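Local structure of putative alcohol dehydrogenase (Sinorhizobium meliloti, 4J6F) at residues 351-361 against 374-382. The protein is a putative alcohol dehydrogenase of the medium-chain dehydrogenase/reductase family, probably oxidising alcohols with a nicotinamide cofactor. Sequence-based numbering, arbitrary orientation.
Sequences LVGGVYPLSEF and VGKLVVVPD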
ATOM      1  N   LEU A 351       5.401  -5.859 -29.485  1.00 32.96           N
ATOM      2  CA  LEU A 351       6.835  -6.068 -29.364  1.00 33.54           C
ATOM      3  C   LEU A 351       7.163  -7.547 -29.541  1.00 34.60           C
ATOM      4  O   LEU A 351       7.131  -8.328 -28.588  1.00 34.51           O
ATOM      5  CB  LEU A 351       7.317  -5.555 -28.010  1.00 34.05           C
ATOM      6  CG  LEU A 351       6.921  -4.109 -27.719  1.00 35.32           C
ATOM      7  CD1 LEU A 351       7.185  -3.742 -26.270  1.00 33.30           C
ATOM      8  CD2 LEU A 351       7.650  -3.172 -28.681  1.00 36.94           C
ATOM      9  N   VAL A 352       7.460  -7.955 -30.765  1.00 36.18           N
ATOM     10  CA  VAL A 352       7.729  -9.369 -30.975  1.00 35.75           C
ATOM     11  C   VAL A 352       9.214  -9.663 -30.790  1.00 36.01           C
ATOM     12  O   VAL A 352      10.041  -9.256 -31.607  1.00 38.37           O
ATOM     13  CB  VAL A 352       7.211  -9.872 -32.333  1.00 34.24           C
ATOM     14  CG1 VAL A 352       7.546 -11.341 -32.509  1.00 32.99           C
ATOM     15  CG2 VAL A 352       5.709  -9.677 -32.412  1.00 33.71           C
ATOM     16  N   GLY A 353       9.535 -10.374 -29.712  1.00 33.01           N
ATOM     17  CA  GLY A 353      10.914 -10.691 -29.381  1.00 32.60           C
ATOM     18  C   GLY A 353      11.400 -11.954 -30.058  1.00 36.12           C
ATOM     19  O   GLY A 353      12.604 -12.154 -30.186  1.00 40.03           O
ATOM     20  N   GLY A 354      10.470 -12.816 -30.482  1.00 34.07           N
ATOM     21  CA  GLY A 354      10.818 -14.047 -31.187  1.00 32.50           C
ATOM     22  C   GLY A 354       9.638 -14.982 -31.319  1.00 33.44           C
ATOM     23  O   GLY A 354       8.660 -14.869 -30.584  1.00 35.50           O
ATOM     24  N   VAL A 355       9.726 -15.915 -32.257  1.00 32.80           N
ATOM     25  CA  VAL A 355       8.612 -16.797 -32.545  1.00 30.87           C
ATOM     26  C   VAL A 355       9.061 -18.241 -32.512  1.00 33.35           C
ATOM     27  O   VAL A 355      10.088 -18.584 -33.086  1.00 37.17           O
ATOM     28  CB  VAL A 355       8.055 -16.499 -33.935  1.00 29.16           C
ATOM     29  CG1 VAL A 355       6.915 -17.451 -34.269  1.00 28.40           C
ATOM     30  CG2 VAL A 355       7.615 -15.045 -34.020  1.00 28.28           C
ATOM     31  N   TYR A 356       8.294 -19.093 -31.849  1.00 32.51           N
ATOM     32  CA  TYR A 356       8.678 -20.498 -31.705  1.00 33.24           C
ATOM     33  C   TYR A 356       7.547 -21.440 -32.127  1.00 32.99           C
ATOM     34  O   TYR A 356       6.378 -21.161 -31.857  1.00 33.79           O
ATOM     35  CB  TYR A 356       9.106 -20.794 -30.256  1.00 34.25           C
ATOM     36  CG  TYR A 356      10.276 -19.962 -29.753  1.00 35.61           C
ATOM     37  CD1 TYR A 356      10.095 -18.634 -29.363  1.00 36.23           C
ATOM     38  CD2 TYR A 356      11.556 -20.505 -29.667  1.00 36.41           C
ATOM     39  CE1 TYR A 356      11.157 -17.864 -28.921  1.00 37.47           C
ATOM     40  CE2 TYR A 356      12.624 -19.749 -29.219  1.00 37.63           C
ATOM     41  CZ  TYR A 356      12.422 -18.429 -28.848  1.00 38.92           C
ATOM     42  OH  TYR A 356      13.478 -17.660 -28.399  1.00 39.52           O
ATOM     43  N   PRO A 357       7.886 -22.552 -32.805  1.00 32.38           N
ATOM     44  CA  PRO A 357       6.864 -23.556 -33.092  1.00 31.83           C
ATOM     45  C   PRO A 357       6.444 -24.300 -31.825  1.00 31.70           C
ATOM     46  O   PRO A 357       7.263 -24.529 -30.943  1.00 31.73           O
ATOM     47  CB  PRO A 357       7.575 -24.510 -34.066  1.00 33.29           C
ATOM     48  CG  PRO A 357       9.025 -24.349 -33.759  1.00 33.96           C
ATOM     49  CD  PRO A 357       9.186 -22.897 -33.412  1.00 33.39           C
ATOM     50  N   LEU A 358       5.178 -24.688 -31.742  1.00 32.60           N
ATOM     51  CA  LEU A 358       4.681 -25.444 -30.592  1.00 31.84           C
ATOM     52  C   LEU A 358       5.534 -26.692 -30.326  1.00 33.10           C
ATOM     53  O   LEU A 358       5.771 -27.061 -29.180  1.00 34.52           O
ATOM     54  CB  LEU A 358       3.205 -25.809 -30.794  1.00 29.88           C
ATOM     55  CG  LEU A 358       2.431 -26.447 -29.640  1.00 28.29           C
ATOM     56  CD1 LEU A 358       2.357 -25.534 -28.429  1.00 26.98           C
ATOM     57  CD2 LEU A 358       1.032 -26.815 -30.098  1.00 28.27           C
ATOM     58  N   SER A 359       6.012 -27.322 -31.391  1.00 33.65           N
ATOM     59  CA  SER A 359       6.841 -28.508 -31.262  1.00 35.95           C
ATOM     60  C   SER A 359       8.190 -28.234 -30.599  1.00 37.41           C
ATOM     61  O   SER A 359       8.897 -29.159 -30.246  1.00 40.25           O
ATOM     62  CB  SER A 359       7.070 -29.139 -32.625  1.00 37.87           C
ATOM     63  OG  SER A 359       7.716 -28.217 -33.478  1.00 40.21           O
ATOM     64  N   GLU A 360       8.559 -26.977 -30.432  1.00 36.48           N
ATOM     65  CA  GLU A 360       9.829 -26.675 -29.789  1.00 38.31           C
ATOM     66  C   GLU A 360       9.653 -25.824 -28.513  1.00 38.01           C
ATOM     67  O   GLU A 360      10.436 -24.896 -28.216  1.00 37.14           O
ATOM     68  CB  GLU A 360      10.787 -26.056 -30.801  1.00 42.17           C
ATOM     69  CG  GLU A 360      11.412 -27.103 -31.706  1.00 49.00           C
ATOM     70  CD  GLU A 360      11.939 -26.550 -33.018  1.00 52.02           C
ATOM     71  OE1 GLU A 360      12.268 -25.345 -33.080  1.00 50.71           O
ATOM     72  OE2 GLU A 360      12.017 -27.334 -33.993  1.00 53.76           O
ATOM     73  N   PHE A 361       8.623 -26.185 -27.748  1.00 37.02           N
ATOM     74  CA  PHE A 361       8.296 -25.505 -26.506  1.00 35.86           C
ATOM     75  C   PHE A 361       9.426 -25.462 -25.462  1.00 38.59           C
ATOM     76  O   PHE A 361       9.577 -24.466 -24.751  1.00 38.97           O
ATOM     77  CB  PHE A 361       7.024 -26.074 -25.884  1.00 33.72           C
ATOM     78  CG  PHE A 361       6.364 -25.117 -24.941  1.00 34.33           C
ATOM     79  CD1 PHE A 361       5.438 -24.197 -25.408  1.00 33.57           C
ATOM     80  CD2 PHE A 361       6.711 -25.091 -23.583  1.00 34.40           C
ATOM     81  CE1 PHE A 361       4.847 -23.296 -24.537  1.00 33.10           C
ATOM     82  CE2 PHE A 361       6.126 -24.188 -22.710  1.00 32.58           C
ATOM     83  CZ  PHE A 361       5.192 -23.291 -23.189  1.00 32.63           C
ATOM     84  N   VAL A 374      13.876  -8.661 -25.916  1.00 40.35           N
ATOM     85  CA  VAL A 374      12.962  -7.590 -25.520  1.00 40.61           C
ATOM     86  C   VAL A 374      11.539  -7.841 -25.998  1.00 41.79           C
ATOM     87  O   VAL A 374      11.322  -8.426 -27.053  1.00 36.87           O
ATOM     88  CB  VAL A 374      13.421  -6.219 -26.028  1.00 40.56           C
ATOM     89  CG1 VAL A 374      12.398  -5.156 -25.636  1.00 42.64           C
ATOM     90  CG2 VAL A 374      14.788  -5.883 -25.458  1.00 38.38           C
ATOM     91  N   GLY A 375      10.571  -7.388 -25.206  1.00 49.82           N
ATOM     92  CA  GLY A 375       9.169  -7.619 -25.518  1.00 52.37           C
ATOM     93  C   GLY A 375       8.753  -9.046 -25.202  1.00 50.35           C
ATOM     94  O   GLY A 375       9.020  -9.547 -24.104  1.00 51.67           O
ATOM     95  N   LYS A 376       8.082  -9.698 -26.140  1.00 44.48           N
ATOM     96  CA  LYS A 376       7.460 -10.979 -25.859  1.00 39.68           C
ATOM     97  C   LYS A 376       7.757 -12.079 -26.866  1.00 37.90           C
ATOM     98  O   LYS A 376       7.938 -11.831 -28.042  1.00 36.76           O
ATOM     99  CB  LYS A 376       5.951 -10.792 -25.711  1.00 37.33           C
ATOM    100  CG  LYS A 376       5.578  -9.461 -25.083  1.00 38.37           C
ATOM    101  CD  LYS A 376       4.395  -9.549 -24.136  1.00 39.00           C
ATOM    102  CE  LYS A 376       4.380 -10.829 -23.328  1.00 42.04           C
ATOM    103  NZ  LYS A 376       3.314 -11.741 -23.807  1.00 46.61           N
ATOM    104  N   LEU A 377       7.798 -13.307 -26.369  1.00 36.82           N
ATOM    105  CA  LEU A 377       7.960 -14.494 -27.198  1.00 34.29           C
ATOM    106  C   LEU A 377       6.582 -15.086 -27.492  1.00 31.99           C
ATOM    107  O   LEU A 377       5.690 -15.102 -26.620  1.00 30.12           O
ATOM    108  CB  LEU A 377       8.899 -15.510 -26.540  1.00 33.24           C
ATOM    109  CG  LEU A 377      10.313 -15.021 -26.167  1.00 34.90           C
ATOM    110  CD1 LEU A 377      11.166 -16.180 -25.677  1.00 35.41           C
ATOM    111  CD2 LEU A 377      11.044 -14.304 -27.297  1.00 35.60           C
ATOM    112  N   VAL A 378       6.404 -15.521 -28.738  1.00 30.58           N
ATOM    113  CA  VAL A 378       5.122 -16.043 -29.225  1.00 29.48           C
ATOM    114  C   VAL A 378       5.254 -17.494 -29.697  1.00 32.15           C
ATOM    115  O   VAL A 378       6.187 -17.829 -30.447  1.00 34.66           O
ATOM    116  CB  VAL A 378       4.584 -15.188 -30.385  1.00 26.35           C
ATOM    117  CG1 VAL A 378       3.241 -15.711 -30.850  1.00 24.39           C
ATOM    118  CG2 VAL A 378       4.490 -13.733 -29.958  1.00 25.52           C
ATOM    119  N   VAL A 379       4.326 -18.345 -29.258  1.00 30.96           N
ATOM    120  CA  VAL A 379       4.316 -19.755 -29.660  1.00 29.46           C
ATOM    121  C   VAL A 379       3.249 -20.026 -30.721  1.00 31.21           C
ATOM    122  O   VAL A 379       2.076 -19.700 -30.521  1.00 31.53           O
ATOM    123  CB  VAL A 379       4.106 -20.675 -28.456  1.00 26.42           C
ATOM    124  CG1 VAL A 379       3.945 -22.107 -28.920  1.00 27.09           C
ATOM    125  CG2 VAL A 379       5.280 -20.554 -27.503  1.00 25.11           C
ATOM    126  N   VAL A 380       3.672 -20.612 -31.843  1.00 32.07           N
ATOM    127  CA  VAL A 380       2.785 -20.923 -32.969  1.00 33.80           C
ATOM    128  C   VAL A 380       2.627 -22.431 -33.164  1.00 34.88           C
ATOM    129  O   VAL A 380       3.614 -23.142 -33.130  1.00 36.38           O
ATOM    130  CB  VAL A 380       3.327 -20.295 -34.263  1.00 35.29           C
ATOM    131  CG1 VAL A 380       2.606 -20.848 -35.491  1.00 36.18           C
ATOM    132  CG2 VAL A 380       3.203 -18.781 -34.191  1.00 34.55           C
ATOM    133  N   PRO A 381       1.385 -22.925 -33.359  1.00 36.93           N
ATOM    134  CA  PRO A 381       1.205 -24.363 -33.590  1.00 39.04           C
ATOM    135  C   PRO A 381       1.861 -24.890 -34.868  1.00 47.62           C
ATOM    136  O   PRO A 381       1.774 -24.245 -35.917  1.00 44.78           O
ATOM    137  CB  PRO A 381      -0.311 -24.523 -33.646  1.00 35.91           C
ATOM    138  CG  PRO A 381      -0.803 -23.432 -32.750  1.00 36.71           C
ATOM    139  CD  PRO A 381       0.093 -22.269 -33.081  1.00 36.98           C
ATOM    140  N   ASP A 382       2.529 -26.045 -34.710  1.00 59.87           N
ATOM    141  CA  ASP A 382       3.224 -26.849 -35.731  1.00 64.97           C
ATOM    142  C   ASP A 382       4.318 -27.682 -35.065  1.00 58.39           C
ATOM    143  O   ASP A 382       5.378 -27.168 -34.706  1.00 52.59           O
ATOM    144  CB  ASP A 382       3.828 -26.001 -36.857  1.00 81.42           C
ATOM    145  CG  ASP A 382       2.980 -26.015 -38.129  1.00 99.53           C
ATOM    146  OD1 ASP A 382       1.817 -26.482 -38.080  1.00104.87           O
ATOM    147  OD2 ASP A 382       3.480 -25.552 -39.183  1.00101.79           O
TER
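Strands 352-357 and 376-380 run parallel, their short axes 25° apart, with Val355, Tyr356 and Pro357 level with Val378, Val379 and Val380. With helix 361-370 between them they form a beta-alpha-beta unit; on its other edge 376-380 pairs antiparallel with strand 63-72. Val378 turns both its N-H and its C=O to strand 352-357, its N donating to Gly354 O and its O accepting Tyr356 N at 2.8 Å; Val380 N follows with a nearly straight bond to Tyr356 O (173° at the hydrogen). Farther back, Lys376 N reaches Leu351 O and Lys376 O takes Gly353 N, which pairs Val352 with Lys376; from there to the Val355-Val378 pair the first strand advances three residues against two, a beta bulge around Gly353 and Gly354.

On the helix side, Tyr356 and Leu377 lean together. With CG anti to its own carbonyl carbon (chi1 -59°), the tyrosine ring brings CE1 to 3.7 Å from Leu377 CD1, while Leu377 CD2 lies at the ring edge, in plane. Tyr356 OH bonds Asp367 of the helix; an alanine here would probably leave Asp367 without this partner and open a gap beside the Leu377 methyls. On the other side, Val355 CG1 meets Val380 CG2 at 3.9 Å beside Ile183 of helix 182-185, and Lys376 turns off to a salt bridge with Asp113. Ser359 OG lies 2.8 Å from Asp382 O, in the carbonyl plane on a lone pair, although Asp382 is poorly ordered. Val379 splits its branches: CG1 sits 3.8 Å from Leu358 CD1, CG2 4.1 Å from Phe361 CE1.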